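PDB 4QYR: AT-less polyketide synthase from Streptomyces platensis subsp. rosaceus, which probably catalyses chain-elongating condensation of acyl units in isomigrastatin polyketide biosynthesis, the part described being a ketosynthase domain with its following linker region. Local coordinates for residues Val12-Arg17 / Leu103-Tyr108; Gly255-Gly260 / Ala590-Ala595; Gln453-Ser458 / Leu506-Gly511; Leu491-Gln496 / Gly586-Val591; Arg547-Ala552 / Pro576-Ala581. All blocks are in the same frame, centred on the assembly; numbering follows the deposited sequence.

Contact 1: residues Val12-Arg17 / Leu103-Tyr108; sequences VGAAGR and LENGGY
N105 is the side chain that reaches across here, and its partner is backbone: it comes down from the last turn of helix 90-106 onto A14 of the central strand. CG lies anti to the backbone N (chi1 171°), which sets CG against A14 of the strand. OD1 then accepts the N-H of A14 at 2.9 Å, with 155° at the hydrogen and the donor tilted 20° from the plane of the amide carbonyl. The same OD1 also accepts the indole NE1 of W259, so two donors grip one oxygen and limit the rotation of the amide. The A14 methyl points away from the helix and packs on W259. Alongside this bond the two backbones come very close, with G13 CA and G106 CA 3.7 Å apart; neither residue has a side chain to intervene. Past G106 the helix ends in a Schellman motif: Y108 N binds L103 O at 2.8 Å and G107 N binds E104 O at 2.8 Å, G107 taking a positive phi. The chain turns there, and Y108 begins its course with CB directed toward the strand. Its hydroxyl is hydrogen-bonded to D256 and K246, beyond the helix end. A15, further along the strand, packs on T98, A101 and A102 of the same helix, which therefore lies over this face of the sheet. Strand 9-17 runs between strands 239-247 and 260-269, and a central strand covered by a helix in this way is a feature of the layered alpha/beta thiolase fold that ketosynthases share.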
# COMPACT_ATOMS: atom_id res chain seq x y z
N VAL A 12 1.21 13.84 17.26
CA VAL A 12 1.00 15.24 17.62
C VAL A 12 -0.40 15.77 17.37
O VAL A 12 -0.66 16.94 17.63
CB VAL A 12 1.95 16.17 16.85
CG1 VAL A 12 3.39 15.84 17.15
CG2 VAL A 12 1.65 16.06 15.37
N GLY A 13 -1.27 14.94 16.82
CA GLY A 13 -2.64 15.37 16.59
C GLY A 13 -3.48 14.18 16.27
O GLY A 13 -2.98 13.19 15.72
N ALA A 14 -4.76 14.24 16.62
CA ALA A 14 -5.59 13.06 16.43
C ALA A 14 -7.06 13.37 16.28
O ALA A 14 -7.56 14.37 16.82
CB ALA A 14 -5.38 12.11 17.57
N ALA A 15 -7.77 12.50 15.57
CA ALA A 15 -9.22 12.61 15.46
C ALA A 15 -9.84 11.27 15.12
O ALA A 15 -9.21 10.43 14.47
CB ALA A 15 -9.60 13.63 14.41
N GLY A 16 -11.08 11.08 15.55
CA GLY A 16 -11.81 9.88 15.16
C GLY A 16 -13.32 9.96 15.28
O GLY A 16 -13.85 10.73 16.08
N ARG A 17 -14.01 9.17 14.47
CA ARG A 17 -15.44 8.96 14.64
C ARG A 17 -15.67 7.47 14.72
O ARG A 17 -15.20 6.72 13.87
CB ARG A 17 -16.24 9.58 13.49
CG ARG A 17 -15.99 11.07 13.31
CD ARG A 17 -16.79 11.62 12.17
NE ARG A 17 -18.19 11.23 12.28
CZ ARG A 17 -19.12 11.51 11.37
NH1 ARG A 17 -18.78 12.17 10.26
NH2 ARG A 17 -20.38 11.13 11.56
N LEU A 103 -5.61 17.39 11.86
CA LEU A 103 -4.73 18.52 11.58
C LEU A 103 -4.99 19.67 12.53
O LEU A 103 -4.08 20.15 13.19
CB LEU A 103 -4.91 18.98 10.13
CG LEU A 103 -4.14 18.17 9.09
CD1 LEU A 103 -4.44 18.75 7.74
CD2 LEU A 103 -2.64 18.18 9.36
N GLU A 104 -6.24 20.11 12.62
CA GLU A 104 -6.59 21.17 13.56
C GLU A 104 -6.29 20.80 15.01
O GLU A 104 -5.73 21.60 15.74
CB GLU A 104 -8.05 21.54 13.39
CG GLU A 104 -8.31 22.12 12.02
CD GLU A 104 -9.70 22.72 11.88
OE1 GLU A 104 -10.65 22.14 12.46
OE2 GLU A 104 -9.83 23.76 11.17
N ASN A 105 -6.64 19.59 15.43
CA ASN A 105 -6.39 19.15 16.80
C ASN A 105 -4.91 19.16 17.18
O ASN A 105 -4.55 19.28 18.36
CB ASN A 105 -6.95 17.75 17.01
CG ASN A 105 -6.52 17.15 18.35
OD1 ASN A 105 -5.66 16.28 18.43
ND2 ASN A 105 -7.12 17.65 19.41
N GLY A 106 -4.06 19.01 16.18
CA GLY A 106 -2.62 19.02 16.38
C GLY A 106 -2.09 20.43 16.21
O GLY A 106 -0.91 20.70 16.47
N GLY A 107 -2.97 21.33 15.78
CA GLY A 107 -2.62 22.73 15.62
C GLY A 107 -1.90 23.00 14.32
O GLY A 107 -0.99 23.83 14.28
N TYR A 108 -2.30 22.30 13.26
CA TYR A 108 -1.69 22.48 11.94
C TYR A 108 -2.68 22.90 10.87
O TYR A 108 -3.55 22.13 10.45
CB TYR A 108 -0.97 21.19 11.52
CG TYR A 108 0.39 21.08 12.16
CD1 TYR A 108 1.54 21.47 11.47
CD2 TYR A 108 0.53 20.63 13.47
CE1 TYR A 108 2.80 21.41 12.07
CE2 TYR A 108 1.79 20.55 14.07
CZ TYR A 108 2.92 20.94 13.37
OH TYR A 108 4.16 20.87 13.96

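Contact 2: residues Gly255-Gly260 / Ala590-Ala595; sequences GDAIWG and AVRLPA
R592 reaches W259 because its chain leaves the backbone with CG anti to the carbonyl carbon (chi1 -52°) and then runs extended from CG to NE, while the indole of W259 also starts with CG anti to its carbonyl carbon. In the conformer described, one of two deposited, the guanidinium lies flat on the indole, the planes 9° apart. R592 CZ sits over the five-membered ring, 3.7 Å from its centroid, in a cation-pi stack. NH1 spreads toward CE2 and CZ2 of the six-membered ring, and NH2 lies over the CG and CD1 side. At the edge of the guanidinium, NH2 donates to A257 O at 3.2 Å; the oxygen is near the guanidinium plane, but the donor stands 75° out of the carbonyl plane. The methyl of A257 packs against the guanidinium, CB being 3.7 Å from R592 NE. At the other end A590 N gives a nearly straight bond of 2.9 Å to G255 O, just where G255 closes helix 248-253 in a Schellman motif. R371 of helix 358-372 brings a like charge close to R592, and that helix also packs on W259. The run from L593 to A595 matches the start of the LPxYPF signature of post-acyltransferase linkers, consistent with a linker strap that returns to wrap over the ketosynthase, here, in this conformer, meeting it through an arginine-tryptophan cation-pi stack.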
# COMPACT_ATOMS: atom_id res chain seq x y z
N GLY A 255 7.10 22.69 20.53
CA GLY A 255 6.01 22.69 21.49
C GLY A 255 4.67 22.22 20.94
O GLY A 255 3.65 22.84 21.22
N ASP A 256 4.69 21.15 20.14
CA ASP A 256 3.45 20.49 19.74
C ASP A 256 2.84 19.78 20.96
O ASP A 256 3.56 19.44 21.91
CB ASP A 256 3.70 19.47 18.62
CG ASP A 256 4.18 20.12 17.31
OD1 ASP A 256 3.39 20.80 16.63
OD2 ASP A 256 5.36 19.91 16.95
N ALA A 257 1.53 19.58 20.94
CA ALA A 257 0.83 18.87 22.02
C ALA A 257 0.82 17.36 21.77
O ALA A 257 -0.02 16.85 21.02
CB ALA A 257 -0.56 19.39 22.16
N ILE A 258 1.74 16.65 22.40
CA ILE A 258 1.98 15.25 22.09
C ILE A 258 1.00 14.29 22.76
O ILE A 258 0.76 14.36 23.97
CB ILE A 258 3.42 14.87 22.47
CG1 ILE A 258 4.39 15.78 21.72
CG2 ILE A 258 3.67 13.43 22.16
CD1 ILE A 258 5.82 15.60 22.07
N TRP A 259 0.42 13.40 21.96
CA TRP A 259 -0.50 12.40 22.46
C TRP A 259 0.25 11.21 23.02
O TRP A 259 -0.15 10.60 24.01
CB TRP A 259 -1.42 11.92 21.36
CG TRP A 259 -2.52 12.84 21.03
CD1 TRP A 259 -2.44 13.95 20.25
CD2 TRP A 259 -3.88 12.71 21.42
NE1 TRP A 259 -3.68 14.54 20.15
CE2 TRP A 259 -4.58 13.80 20.86
CE3 TRP A 259 -4.57 11.79 22.21
CZ2 TRP A 259 -5.93 13.99 21.06
CZ3 TRP A 259 -5.92 11.99 22.41
CH2 TRP A 259 -6.59 13.08 21.84
N GLY A 260 1.35 10.88 22.35
CA GLY A 260 2.15 9.73 22.70
C GLY A 260 3.34 9.59 21.78
O GLY A 260 3.48 10.28 20.78
N ALA A 590 1.30 24.61 21.33
CA ALA A 590 0.00 24.39 20.69
C ALA A 590 -1.06 23.91 21.69
O ALA A 590 -0.72 23.36 22.75
CB ALA A 590 0.14 23.42 19.55
N VAL A 591 -2.33 24.09 21.31
CA VAL A 591 -3.48 23.86 22.18
C VAL A 591 -4.64 23.16 21.48
O VAL A 591 -5.03 23.54 20.37
CB VAL A 591 -4.00 25.19 22.75
CG1 VAL A 591 -5.31 24.99 23.48
CG2 VAL A 591 -2.96 25.83 23.66
N ARG A 592 -5.23 22.16 22.12
CA ARG A 592 -6.30 21.40 21.49
C ARG A 592 -7.65 22.09 21.64
O ARG A 592 -8.23 22.12 22.71
CB ARG A 592 -6.33 19.99 22.08
CG ARG A 592 -4.97 19.31 22.04
CD ARG A 592 -4.92 18.04 22.86
NE ARG A 592 -3.62 17.39 22.73
CZ ARG A 592 -3.29 16.25 23.31
NH1 ARG A 592 -4.16 15.61 24.07
NH2 ARG A 592 -2.09 15.74 23.12
N LEU A 593 -8.13 22.66 20.53
CA LEU A 593 -9.39 23.41 20.49
C LEU A 593 -10.40 22.62 19.66
O LEU A 593 -10.03 21.59 19.08
CB LEU A 593 -9.16 24.81 19.90
CG LEU A 593 -8.02 25.59 20.55
CD1 LEU A 593 -7.66 26.79 19.71
CD2 LEU A 593 -8.41 25.98 21.95
N PRO A 594 -11.67 23.06 19.59
CA PRO A 594 -12.57 22.24 18.78
C PRO A 594 -12.29 22.41 17.29
O PRO A 594 -11.78 23.46 16.88
CB PRO A 594 -13.97 22.78 19.13
CG PRO A 594 -13.78 23.63 20.34
CD PRO A 594 -12.40 24.17 20.23
N ALA A 595 -12.60 21.38 16.49
CA ALA A 595 -12.35 21.44 15.06
C ALA A 595 -13.50 22.13 14.30
O ALA A 595 -14.53 22.49 14.89
CB ALA A 595 -12.12 20.06 14.51

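Contact 3: residues Gln453-Ser458 / Leu506-Gly511; sequences QAIVLS and LGFVVG
An antiparallel beta ladder joins Q453-S458 to L506-V510 in the small alpha/beta linker domain that follows the ketosynthase, the two strand axes running 170° apart. Three hydrogen-bonded pairs carry it, Q453 with V510, I455 with F508 and L457 with L506, each closed by two backbone bonds; the shortest is L457 N to L506 O at 2.7 Å. In the non-hydrogen-bonded pairs between them, A454 with V509 and V456 with G507, CA-H...O contacts fill in, such as G507 CA to I455 O at 3.2 Å. The main side-chain meeting is I455 with F508, which lie side by side and point the same way. F508 holds CG between its backbone N and carbonyl carbon (chi1 59°), the crowded position, and its ring turns one face to I455. CB of I455 lies over that face, offset toward the rim, 4.0 Å from the centroid in a CH-pi contact, while its CG2 meets CE2 and CZ. On the same side, I455 CG1 reaches V510 CG2 at 4.3 Å and L457 CB meets L506 CB at 4.2 Å. This largely apolar face is covered by helices 462-478, 488-497 and 513-524. A454, V456 and V509 look the other way, onto helix 564-572. Beyond G507, whose backbone is hydrogen-bonded to H533, strand 532-535 forms the third strand, so 504-510 is the middle one and 453-459 an outer one.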
# COMPACT_ATOMS: atom_id res chain seq x y z
N GLN A 453 -2.99 39.97 22.91
CA GLN A 453 -2.89 39.01 21.82
C GLN A 453 -4.06 39.13 20.85
O GLN A 453 -5.16 39.54 21.21
CB GLN A 453 -2.81 37.57 22.37
CG GLN A 453 -1.56 37.29 23.20
CD GLN A 453 -0.32 37.29 22.36
OE1 GLN A 453 -0.38 37.05 21.15
NE2 GLN A 453 0.83 37.59 22.97
N ALA A 454 -3.80 38.75 19.60
CA ALA A 454 -4.75 38.86 18.51
C ALA A 454 -5.56 37.59 18.33
O ALA A 454 -5.01 36.55 18.01
CB ALA A 454 -4.02 39.18 17.22
N ILE A 455 -6.87 37.67 18.52
CA ILE A 455 -7.71 36.49 18.33
C ILE A 455 -8.38 36.49 16.97
O ILE A 455 -9.02 37.45 16.57
CB ILE A 455 -8.77 36.38 19.42
CG1 ILE A 455 -8.08 35.97 20.72
CG2 ILE A 455 -9.82 35.35 19.02
CD1 ILE A 455 -8.94 35.17 21.64
N VAL A 456 -8.25 35.37 16.28
CA VAL A 456 -8.51 35.34 14.87
C VAL A 456 -9.29 34.08 14.53
O VAL A 456 -8.85 32.97 14.82
CB VAL A 456 -7.15 35.45 14.12
CG1 VAL A 456 -6.99 34.41 13.04
CG2 VAL A 456 -6.93 36.87 13.61
N LEU A 457 -10.48 34.24 13.98
CA LEU A 457 -11.28 33.10 13.56
C LEU A 457 -11.65 33.22 12.10
O LEU A 457 -11.52 34.29 11.52
CB LEU A 457 -12.54 32.97 14.39
CG LEU A 457 -12.45 32.64 15.87
CD1 LEU A 457 -13.81 32.19 16.34
CD2 LEU A 457 -11.42 31.59 16.16
N SER A 458 -12.11 32.12 11.51
CA SER A 458 -12.58 32.11 10.13
C SER A 458 -13.30 30.83 9.78
O SER A 458 -13.01 29.77 10.36
CB SER A 458 -11.42 32.32 9.15
OG SER A 458 -10.53 31.22 9.14
N LEU A 506 -13.32 36.59 11.27
CA LEU A 506 -13.53 37.35 12.51
C LEU A 506 -12.19 37.62 13.20
O LEU A 506 -11.34 36.74 13.27
CB LEU A 506 -14.44 36.57 13.47
CG LEU A 506 -14.61 37.06 14.92
CD1 LEU A 506 -15.18 38.45 14.95
CD2 LEU A 506 -15.53 36.13 15.69
N GLY A 507 -12.00 38.83 13.73
CA GLY A 507 -10.80 39.13 14.48
C GLY A 507 -11.01 40.19 15.55
O GLY A 507 -11.85 41.09 15.39
N PHE A 508 -10.24 40.11 16.64
CA PHE A 508 -10.26 41.12 17.69
C PHE A 508 -9.05 40.98 18.60
O PHE A 508 -8.27 40.08 18.42
CB PHE A 508 -11.56 41.06 18.50
CG PHE A 508 -11.82 39.74 19.17
CD1 PHE A 508 -11.67 39.61 20.54
CD2 PHE A 508 -12.27 38.65 18.45
CE1 PHE A 508 -11.94 38.40 21.17
CE2 PHE A 508 -12.54 37.44 19.07
CZ PHE A 508 -12.37 37.32 20.42
N VAL A 509 -8.89 41.89 19.56
CA VAL A 509 -7.71 41.91 20.44
C VAL A 509 -8.08 41.94 21.92
O VAL A 509 -8.86 42.78 22.37
CB VAL A 509 -6.79 43.12 20.13
CG1 VAL A 509 -5.62 43.15 21.09
CG2 VAL A 509 -6.28 43.04 18.71
N VAL A 510 -7.50 41.01 22.68
CA VAL A 510 -7.79 40.88 24.10
C VAL A 510 -6.54 41.05 24.96
O VAL A 510 -5.41 40.97 24.46
CB VAL A 510 -8.39 39.51 24.44
CG1 VAL A 510 -9.67 39.28 23.64
CG2 VAL A 510 -7.37 38.42 24.18
N GLY A 511 -6.76 41.26 26.25
CA GLY A 511 -5.68 41.29 27.23
C GLY A 511 -5.87 40.20 28.27
O GLY A 511 -4.94 39.88 29.00

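Contact 4: residues Leu491-Gln496 / Gly586-Val591; sequences LAFTLQ and GERRAV
F493 and T494 meet an irregular segment that crosses helix 488-497 from R588 to V591, with T494 and A590 the nearest pair at 5.6 Å between CA atoms. F493 projects toward it with CG anti to the backbone N (chi1 178°), and one face of the ring receives the aliphatic root of R588: CB stands over the centre, 3.6 Å from the centroid, 9° off the normal. CG of R588 follows across the CD1 side of the ring at 3.6 Å, after which the arginine chain bends at chi2. The CH-pi contact is thus made by CB, with CG packing beside it. T494 turns OG1 toward the segment, where it accepts a weak, bent bond from V591 N at 3.1 Å; the hydroxyl is also hydrogen-bonded to D490 O, one turn back in its own helix. Its CG2 meets V591 O at 3.5 Å. The D490 carboxylate takes the backbone N-H of R589, so the helix holds the segment at neighbouring points. H583 adds an edge-to-face ring to F493. On another side of the helix, L491 and L495 pack on I455 and L457 of strand 453-459, which places helix 488-497 between the linker sheet and the returning chain.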
# COMPACT_ATOMS: atom_id res chain seq x y z
N LEU A 491 -3.36 30.05 23.09
CA LEU A 491 -4.67 29.94 22.45
C LEU A 491 -4.65 30.76 21.18
O LEU A 491 -5.05 30.28 20.12
CB LEU A 491 -5.77 30.41 23.41
CG LEU A 491 -7.22 30.71 23.01
CD1 LEU A 491 -7.43 32.15 22.62
CD2 LEU A 491 -7.73 29.76 21.93
N ALA A 492 -4.14 31.99 21.31
CA ALA A 492 -4.07 32.91 20.18
C ALA A 492 -3.11 32.39 19.14
O ALA A 492 -3.42 32.37 17.95
CB ALA A 492 -3.66 34.27 20.65
N PHE A 493 -1.94 31.95 19.59
CA PHE A 493 -0.98 31.29 18.70
C PHE A 493 -1.59 30.19 17.84
O PHE A 493 -1.31 30.11 16.66
CB PHE A 493 0.15 30.67 19.51
CG PHE A 493 1.16 29.93 18.69
CD1 PHE A 493 2.11 30.62 17.95
CD2 PHE A 493 1.17 28.54 18.67
CE1 PHE A 493 3.06 29.94 17.20
CE2 PHE A 493 2.11 27.85 17.92
CZ PHE A 493 3.06 28.56 17.18
N THR A 494 -2.41 29.35 18.45
CA THR A 494 -2.94 28.19 17.76
C THR A 494 -4.02 28.60 16.76
O THR A 494 -4.13 28.00 15.69
CB THR A 494 -3.50 27.17 18.75
OG1 THR A 494 -2.43 26.68 19.55
CG2 THR A 494 -4.14 26.02 18.04
N LEU A 495 -4.80 29.62 17.10
CA LEU A 495 -5.86 30.07 16.20
C LEU A 495 -5.23 30.77 15.00
O LEU A 495 -5.84 30.90 13.94
CB LEU A 495 -6.83 31.01 16.93
CG LEU A 495 -7.70 30.32 17.97
CD1 LEU A 495 -8.54 31.31 18.69
CD2 LEU A 495 -8.58 29.31 17.31
N GLN A 496 -3.98 31.18 15.18
CA GLN A 496 -3.30 31.96 14.18
C GLN A 496 -2.65 31.08 13.15
O GLN A 496 -2.86 31.24 11.94
CB GLN A 496 -2.25 32.86 14.83
CG GLN A 496 -2.84 34.04 15.56
CD GLN A 496 -1.81 34.82 16.33
OE1 GLN A 496 -0.62 34.76 16.02
NE2 GLN A 496 -2.26 35.58 17.33
N GLY A 586 10.99 30.16 19.99
CA GLY A 586 11.15 29.08 20.94
C GLY A 586 9.93 28.82 21.81
O GLY A 586 9.54 27.67 22.01
N GLU A 587 9.32 29.90 22.29
CA GLU A 587 8.33 29.87 23.37
C GLU A 587 7.00 29.12 23.14
O GLU A 587 6.70 28.18 23.87
CB GLU A 587 8.01 31.31 23.78
CG GLU A 587 6.85 31.51 24.78
CD GLU A 587 6.69 30.38 25.78
OE1 GLU A 587 7.61 30.15 26.59
OE2 GLU A 587 5.62 29.71 25.75
N ARG A 588 6.21 29.53 22.16
CA ARG A 588 4.80 29.11 22.08
C ARG A 588 4.54 27.60 22.03
O ARG A 588 5.30 26.83 21.44
CB ARG A 588 4.14 29.75 20.86
CG ARG A 588 3.99 31.25 20.96
CD ARG A 588 3.36 31.68 22.27
NE ARG A 588 3.11 33.12 22.26
CZ ARG A 588 4.00 34.04 22.64
NH1 ARG A 588 3.69 35.33 22.58
NH2 ARG A 588 5.19 33.66 23.08
N ARG A 589 3.44 27.20 22.66
CA ARG A 589 2.96 25.81 22.67
C ARG A 589 1.55 25.68 22.08
O ARG A 589 0.69 26.52 22.32
CB ARG A 589 3.00 25.26 24.10
CG ARG A 589 4.40 25.13 24.65
CD ARG A 589 4.44 24.29 25.91
NE ARG A 589 4.20 22.87 25.62
CZ ARG A 589 5.16 21.98 25.38
NH1 ARG A 589 6.44 22.35 25.40
NH2 ARG A 589 4.83 20.72 25.13
N ALA A 590 1.30 24.61 21.33
CA ALA A 590 0.00 24.39 20.69
C ALA A 590 -1.06 23.91 21.69
O ALA A 590 -0.72 23.36 22.75
CB ALA A 590 0.14 23.42 19.55
N VAL A 591 -2.33 24.09 21.31
CA VAL A 591 -3.48 23.86 22.18
C VAL A 591 -4.64 23.16 21.48
O VAL A 591 -5.03 23.54 20.37
CB VAL A 591 -4.00 25.19 22.75
CG1 VAL A 591 -5.31 24.99 23.48
CG2 VAL A 591 -2.96 25.83 23.66

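Contact 5: residues Arg547-Ala552 / Pro576-Ala581; sequences REAEQA and PVDWQA
A552 and Q551 supply the polar links to P576 and D578. A552 N donates to P576 O at 3.1 Å in a bond straight to 166° at the hydrogen, and the same carbonyl oxygen receives a CA-H...O contact, Q551 CA to P576 O at 3.5 Å. Q551 has CG anti to its backbone N and an extended chain beyond; its OE1 accepts D578 N at 3.2 Å, the donor tilted 21° from the amide carbonyl plane. The amide and the D578 carboxylate stand nearly perpendicular. NE2 of Q551 has a weak bond to T556. These links bracket a helical pair, 553-561 and 564-572, the second packing on the linker sheet: the first segment leads into helix 553-561, the second leaves helix 564-572 and enters the short, weakly bonded helix from about W579, so the start and the exit of the pair are tied together. Van der Waals contact does the rest. The side chain of E550 crosses the P576 ring obliquely, its CG 3.7 Å from P576 CB and OE2 3.6 Å from P576 CG. On another part of that ring, CD meets A552 CB at 3.9 Å. D578 has CG anti to the backbone N (chi1 -174°), facing A549, whose methyl lies nearest OD2. V577 turns away from this strip, and its CG1 lies over one face of the W579 indole, whose ring also meets W571 edge-to-face.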
# COMPACT_ATOMS: atom_id res chain seq x y z
N ARG A 547 3.04 28.26 1.45
CA ARG A 547 3.81 28.02 2.66
C ARG A 547 4.92 29.04 2.82
O ARG A 547 5.69 29.00 3.79
CB ARG A 547 4.41 26.62 2.65
CG ARG A 547 3.42 25.54 2.87
CD ARG A 547 4.07 24.20 2.69
NE ARG A 547 3.24 23.36 1.85
CZ ARG A 547 2.22 22.65 2.31
NH1 ARG A 547 1.49 21.93 1.48
NH2 ARG A 547 1.93 22.67 3.60
N GLU A 548 5.02 29.94 1.85
CA GLU A 548 5.97 31.04 1.91
C GLU A 548 5.53 32.07 2.94
O GLU A 548 4.34 32.22 3.20
CB GLU A 548 6.12 31.72 0.56
CG GLU A 548 6.16 30.77 -0.63
CD GLU A 548 6.06 31.52 -1.95
OE1 GLU A 548 5.11 32.32 -2.13
OE2 GLU A 548 6.95 31.31 -2.81
N ALA A 549 6.49 32.77 3.52
CA ALA A 549 6.18 33.80 4.50
C ALA A 549 6.09 35.17 3.84
O ALA A 549 7.11 35.80 3.58
CB ALA A 549 7.22 33.80 5.60
N GLU A 550 4.88 35.61 3.54
CA GLU A 550 4.69 36.95 3.01
C GLU A 550 3.91 37.82 4.00
O GLU A 550 3.11 37.31 4.80
CB GLU A 550 3.98 36.91 1.67
CG GLU A 550 2.50 36.63 1.78
CD GLU A 550 1.77 36.84 0.47
OE1 GLU A 550 2.35 37.50 -0.43
OE2 GLU A 550 0.63 36.36 0.33
N GLN A 551 4.16 39.12 3.96
CA GLN A 551 3.48 40.01 4.88
C GLN A 551 3.29 41.40 4.27
O GLN A 551 4.25 42.09 3.91
CB GLN A 551 4.24 40.10 6.21
CG GLN A 551 3.70 41.17 7.16
CD GLN A 551 4.17 40.98 8.59
OE1 GLN A 551 4.13 39.87 9.13
NE2 GLN A 551 4.62 42.07 9.21
N ALA A 552 2.02 41.79 4.17
CA ALA A 552 1.63 43.05 3.54
C ALA A 552 2.35 44.25 4.16
O ALA A 552 2.54 44.30 5.37
CB ALA A 552 0.11 43.22 3.63
N PRO A 576 -2.23 39.66 4.06
CA PRO A 576 -1.39 38.53 4.49
C PRO A 576 -0.56 38.88 5.72
O PRO A 576 0.06 39.94 5.78
CB PRO A 576 -0.49 38.27 3.28
CG PRO A 576 -1.24 38.85 2.12
CD PRO A 576 -1.93 40.06 2.68
N VAL A 577 -0.56 37.97 6.70
CA VAL A 577 0.15 38.17 7.95
C VAL A 577 1.12 37.01 8.19
O VAL A 577 0.86 35.87 7.79
CB VAL A 577 -0.85 38.29 9.13
CG1 VAL A 577 -0.12 38.59 10.42
CG2 VAL A 577 -1.88 39.38 8.85
N ASP A 578 2.25 37.31 8.83
CA ASP A 578 3.26 36.30 9.12
C ASP A 578 3.27 36.03 10.62
O ASP A 578 4.18 36.46 11.33
CB ASP A 578 4.63 36.78 8.64
CG ASP A 578 5.71 35.71 8.77
OD1 ASP A 578 5.58 34.77 9.59
OD2 ASP A 578 6.72 35.84 8.04
N TRP A 579 2.27 35.31 11.10
CA TRP A 579 2.07 35.17 12.52
C TRP A 579 3.24 34.55 13.27
O TRP A 579 3.46 34.89 14.43
CB TRP A 579 0.81 34.37 12.80
CG TRP A 579 -0.38 34.88 12.06
CD1 TRP A 579 -0.85 34.45 10.86
CD2 TRP A 579 -1.25 35.93 12.48
NE1 TRP A 579 -1.97 35.16 10.50
CE2 TRP A 579 -2.24 36.08 11.48
CE3 TRP A 579 -1.30 36.77 13.60
CZ2 TRP A 579 -3.26 37.02 11.57
CZ3 TRP A 579 -2.31 37.71 13.69
CH2 TRP A 579 -3.28 37.82 12.68
N GLN A 580 4.00 33.65 12.65
CA GLN A 580 5.06 32.98 13.41
C GLN A 580 6.27 33.90 13.60
O GLN A 580 7.19 33.59 14.36
CB GLN A 580 5.47 31.66 12.76
CG GLN A 580 5.86 30.62 13.81
CD GLN A 580 5.96 29.20 13.27
OE1 GLN A 580 5.23 28.81 12.34
NE2 GLN A 580 6.81 28.38 13.90
N ALA A 581 6.23 35.03 12.92
CA ALA A 581 7.29 36.02 13.03
C ALA A 581 7.18 36.81 14.34
O ALA A 581 8.18 37.30 14.87
CB ALA A 581 7.24 36.95 11.84

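In the fold
Contact 1 lies in the ketosynthase core, about 8 Å from the centre of the chain, and contact 2 follows about 7 Å away between centres, where N105 and Y108 touch W259 and D256. Contacts 2 and 4 share A590 and V591, so a single returning segment touches first the linker helix 488-497 and then the ketosynthase. That helix also serves contact 3, about 13 Å from contact 4 between centres, with Q496 hydrogen-bonded to the A454 carbonyl. Contact 5, on the surface, meets contacts 3 and 4 through W579. Along the chain contact 1 closes before the others open, and contacts 3 and 5 fall between the segments of contact 2, which ties the linker domain to the ketosynthase.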